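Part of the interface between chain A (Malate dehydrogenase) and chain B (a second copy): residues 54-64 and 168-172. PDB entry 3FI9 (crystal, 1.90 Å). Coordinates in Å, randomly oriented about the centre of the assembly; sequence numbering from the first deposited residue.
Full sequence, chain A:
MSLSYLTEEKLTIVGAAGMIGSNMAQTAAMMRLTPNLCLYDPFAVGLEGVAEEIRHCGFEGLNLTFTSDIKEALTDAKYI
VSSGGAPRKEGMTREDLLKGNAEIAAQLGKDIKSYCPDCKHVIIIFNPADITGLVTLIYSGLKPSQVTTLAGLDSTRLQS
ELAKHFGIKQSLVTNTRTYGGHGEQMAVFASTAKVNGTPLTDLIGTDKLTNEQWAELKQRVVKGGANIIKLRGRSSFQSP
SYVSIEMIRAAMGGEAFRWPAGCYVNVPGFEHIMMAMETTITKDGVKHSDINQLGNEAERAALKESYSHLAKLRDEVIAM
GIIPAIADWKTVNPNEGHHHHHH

Chain A, residues 54-64: IRHCGFEGLNL
Chain B 168-172: IKQSL

The contact pairs the end of a helix and the turn that follows it, in chain A, with a short loop of the second copy, in chain B. Ile A54 and Arg A55 are helical, in a helix that begins earlier in the chain. Gly A58 is the first residue after it to leave helical phi/psi, with positive phi (71/52), and a type II beta turn runs from Phe A59 (-74/121) through Glu A60 (-62/123) and Gly A61 (79/4) to Leu A62 (-72/136), closed by Leu A62 N to Phe A59 O at 3.3 Å. In chain B, Lys B169 is extended (-62/137), and Gln B170 to Leu B172 form a 3-10 segment, with Leu B172 N bonded to Lys B169 O at 3.1 Å. The register runs in opposite senses: Gly A61 CA lies 5.6 Å from Ser B171 CA, and Asn A63 CA 6.1 Å from Lys B169 CA. Together the stretches bury 327 Å².

Two direct hydrogen bonds join the chains, each pairing a chain B side chain with chain A backbone. Gln B170 points toward chain A with chi1 and chi2 both t and chi3 at -24°, so its amide reaches the helix end. There Gln B170 NE2 donates to Arg A55 O over 2.8 Å, at an N-H...O angle of 152°. Arg A55 O also accepts from Gly A58 N at 3.3 Å within chain A. A long side chain ending in an NH2 group suits this task, since it carries a donor well beyond its own backbone. Ser B171, with chi1 m, places its hydroxyl against the beta turn: Gly A61 N donates to Ser B171 OG over 2.7 Å, almost straight at 172°. Here a short side chain suffices because the backbones are close.

Water extends this polar network. Water 1 donates to Leu A62 O at 2.7 Å and is hydrogen-bonded to Ser B171 OG, also at 2.7 Å, so the serine hydroxyl serves both the turn amide and the bridge. Water 2 accepts from Asn A63 ND2 at 3.1 Å and from Lys B169 NZ at 3.2 Å, linking two side chains through one oxygen.

Packing supplies the rest. Lys B169 points toward chain A with rotamers t, t, p, t, and its aliphatic portion passes along the backbone of the last two residues of the turn: Lys B169 CG is 3.7 Å from Leu A62 O, and Lys B169 CD is 3.9 Å from Gly A61 O. Its methylenes thus cover chain A while the amine reaches water. Asn A63, chi1 m and chi2 -51°, starts sideways, but its end comes nearer to the lysine. Arg A55 (m, t, t, with chi4 180°) leads its guanidinium away, leaving Arg A55 CB 3.5 Å from Gln B170 OE1.

Both glycines suit their positive phi values, which glycine adopts readily. Leu A62 points away from chain B with rotamer t, p; its side chain is buried within the assembly, while its carbonyl remains available to water 1.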

# COMPACT_ATOMS: atom_id res chain seq x y z
N ILE A 54 -4.15 -9.55 2.82
CA ILE A 54 -5.08 -8.55 3.32
C ILE A 54 -5.67 -8.98 4.65
O ILE A 54 -5.71 -8.22 5.62
CB ILE A 54 -6.20 -8.27 2.31
CG1 ILE A 54 -5.54 -7.88 0.95
CG2 ILE A 54 -7.23 -7.26 2.90
CD1 ILE A 54 -4.63 -6.61 1.05
N ARG A 55 -6.09 -10.24 4.71
CA ARG A 55 -6.62 -10.78 5.95
C ARG A 55 -5.62 -10.65 7.12
O ARG A 55 -6.03 -10.39 8.24
CB ARG A 55 -6.98 -12.25 5.75
CG ARG A 55 -8.25 -12.46 4.96
CD ARG A 55 -8.24 -13.88 4.43
NE ARG A 55 -9.52 -14.25 3.83
CZ ARG A 55 -9.79 -15.44 3.28
NH1 ARG A 55 -8.85 -16.36 3.20
NH2 ARG A 55 -10.99 -15.71 2.76
N HIS A 56 -4.35 -10.87 6.86
CA HIS A 56 -3.33 -10.80 7.89
C HIS A 56 -2.96 -9.37 8.34
O HIS A 56 -2.22 -9.19 9.32
CB HIS A 56 -2.07 -11.54 7.41
CG HIS A 56 -2.32 -12.97 7.01
ND1 HIS A 56 -1.39 -13.71 6.31
CD2 HIS A 56 -3.39 -13.79 7.22
CE1 HIS A 56 -1.89 -14.92 6.08
NE2 HIS A 56 -3.09 -14.99 6.62
N CYS A 57 -3.47 -8.35 7.64
CA CYS A 57 -3.30 -6.95 8.10
C CYS A 57 -4.19 -6.68 9.30
O CYS A 57 -3.93 -5.75 10.08
CB CYS A 57 -3.70 -5.97 7.01
SG CYS A 57 -2.49 -5.94 5.68
N GLY A 58 -5.28 -7.44 9.40
CA GLY A 58 -6.25 -7.28 10.50
C GLY A 58 -7.07 -6.01 10.42
O GLY A 58 -7.14 -5.25 11.39
N PHE A 59 -7.70 -5.76 9.26
CA PHE A 59 -8.52 -4.58 9.12
C PHE A 59 -9.83 -4.77 9.86
O PHE A 59 -10.59 -5.68 9.53
CB PHE A 59 -8.80 -4.29 7.65
CG PHE A 59 -7.58 -3.81 6.90
CD1 PHE A 59 -7.05 -2.56 7.15
CD2 PHE A 59 -6.96 -4.64 5.95
CE1 PHE A 59 -5.91 -2.13 6.43
CE2 PHE A 59 -5.85 -4.21 5.23
CZ PHE A 59 -5.33 -2.96 5.50
N GLU A 60 -10.10 -3.87 10.83
CA GLU A 60 -11.29 -3.98 11.70
C GLU A 60 -12.60 -3.90 10.89
O GLU A 60 -12.85 -2.92 10.18
CB GLU A 60 -11.28 -2.85 12.74
CG GLU A 60 -12.11 -3.15 14.00
CD GLU A 60 -11.25 -3.28 15.24
OE1 GLU A 60 -10.11 -2.74 15.23
OE2 GLU A 60 -11.71 -3.89 16.24
N GLY A 61 -13.45 -4.93 11.00
CA GLY A 61 -14.77 -4.92 10.33
C GLY A 61 -14.79 -5.25 8.84
O GLY A 61 -15.85 -5.19 8.17
N LEU A 62 -13.63 -5.60 8.29
CA LEU A 62 -13.59 -5.86 6.86
C LEU A 62 -14.29 -7.19 6.59
O LEU A 62 -14.03 -8.16 7.29
CB LEU A 62 -12.15 -5.94 6.36
CG LEU A 62 -11.98 -5.91 4.84
CD1 LEU A 62 -12.45 -4.55 4.27
CD2 LEU A 62 -10.52 -6.17 4.46
N ASN A 63 -15.11 -7.24 5.56
CA ASN A 63 -15.71 -8.50 5.09
C ASN A 63 -15.11 -8.85 3.71
O ASN A 63 -15.80 -8.76 2.68
CB ASN A 63 -17.21 -8.32 4.88
CG ASN A 63 -18.03 -8.31 6.20
OD1 ASN A 63 -17.90 -9.20 7.05
ND2 ASN A 63 -18.92 -7.30 6.35
N LEU A 64 -13.85 -9.24 3.68
CA LEU A 64 -13.19 -9.47 2.40
C LEU A 64 -13.71 -10.76 1.71
O LEU A 64 -13.87 -11.79 2.36
CB LEU A 64 -11.69 -9.58 2.62
CG LEU A 64 -10.84 -9.56 1.35
CD1 LEU A 64 -10.68 -8.09 0.79
CD2 LEU A 64 -9.44 -10.19 1.62
N ILE B 168 -17.00 -17.10 9.73
CA ILE B 168 -17.57 -15.86 10.20
C ILE B 168 -16.65 -14.71 9.85
O ILE B 168 -15.50 -14.94 9.47
CB ILE B 168 -17.78 -15.88 11.73
CG1 ILE B 168 -16.45 -16.14 12.45
CG2 ILE B 168 -18.76 -16.98 12.11
CD1 ILE B 168 -16.69 -16.47 13.92
N LYS B 169 -17.14 -13.49 10.02
CA LYS B 169 -16.33 -12.30 9.77
C LYS B 169 -15.10 -12.26 10.70
O LYS B 169 -15.18 -12.56 11.87
CB LYS B 169 -17.15 -11.05 9.94
CG LYS B 169 -16.39 -9.78 9.58
CD LYS B 169 -17.28 -8.51 9.64
CE LYS B 169 -17.71 -8.14 11.04
NZ LYS B 169 -18.72 -7.05 10.95
N GLN B 170 -13.94 -11.91 10.15
CA GLN B 170 -12.70 -12.10 10.87
C GLN B 170 -12.67 -11.37 12.22
O GLN B 170 -12.13 -11.91 13.21
CB GLN B 170 -11.51 -11.72 9.96
CG GLN B 170 -10.19 -11.82 10.62
CD GLN B 170 -9.05 -11.75 9.60
OE1 GLN B 170 -9.23 -12.06 8.45
NE2 GLN B 170 -7.87 -11.34 10.05
N SER B 171 -13.24 -10.16 12.27
CA SER B 171 -13.17 -9.29 13.46
C SER B 171 -13.94 -9.85 14.66
O SER B 171 -13.72 -9.44 15.77
CB SER B 171 -13.76 -7.92 13.15
OG SER B 171 -12.86 -7.21 12.33
N LEU B 172 -14.77 -10.85 14.39
CA LEU B 172 -15.58 -11.51 15.41
C LEU B 172 -14.82 -12.57 16.19
O LEU B 172 -15.32 -13.05 17.22
CB LEU B 172 -16.77 -12.15 14.74
CG LEU B 172 -17.86 -11.14 14.31
CD1 LEU B 172 -19.09 -11.94 13.88
CD2 LEU B 172 -18.22 -10.13 15.43
O HOH W 1 -13.27 -8.33 9.92
O HOH W 2 -20.79 -6.44 8.63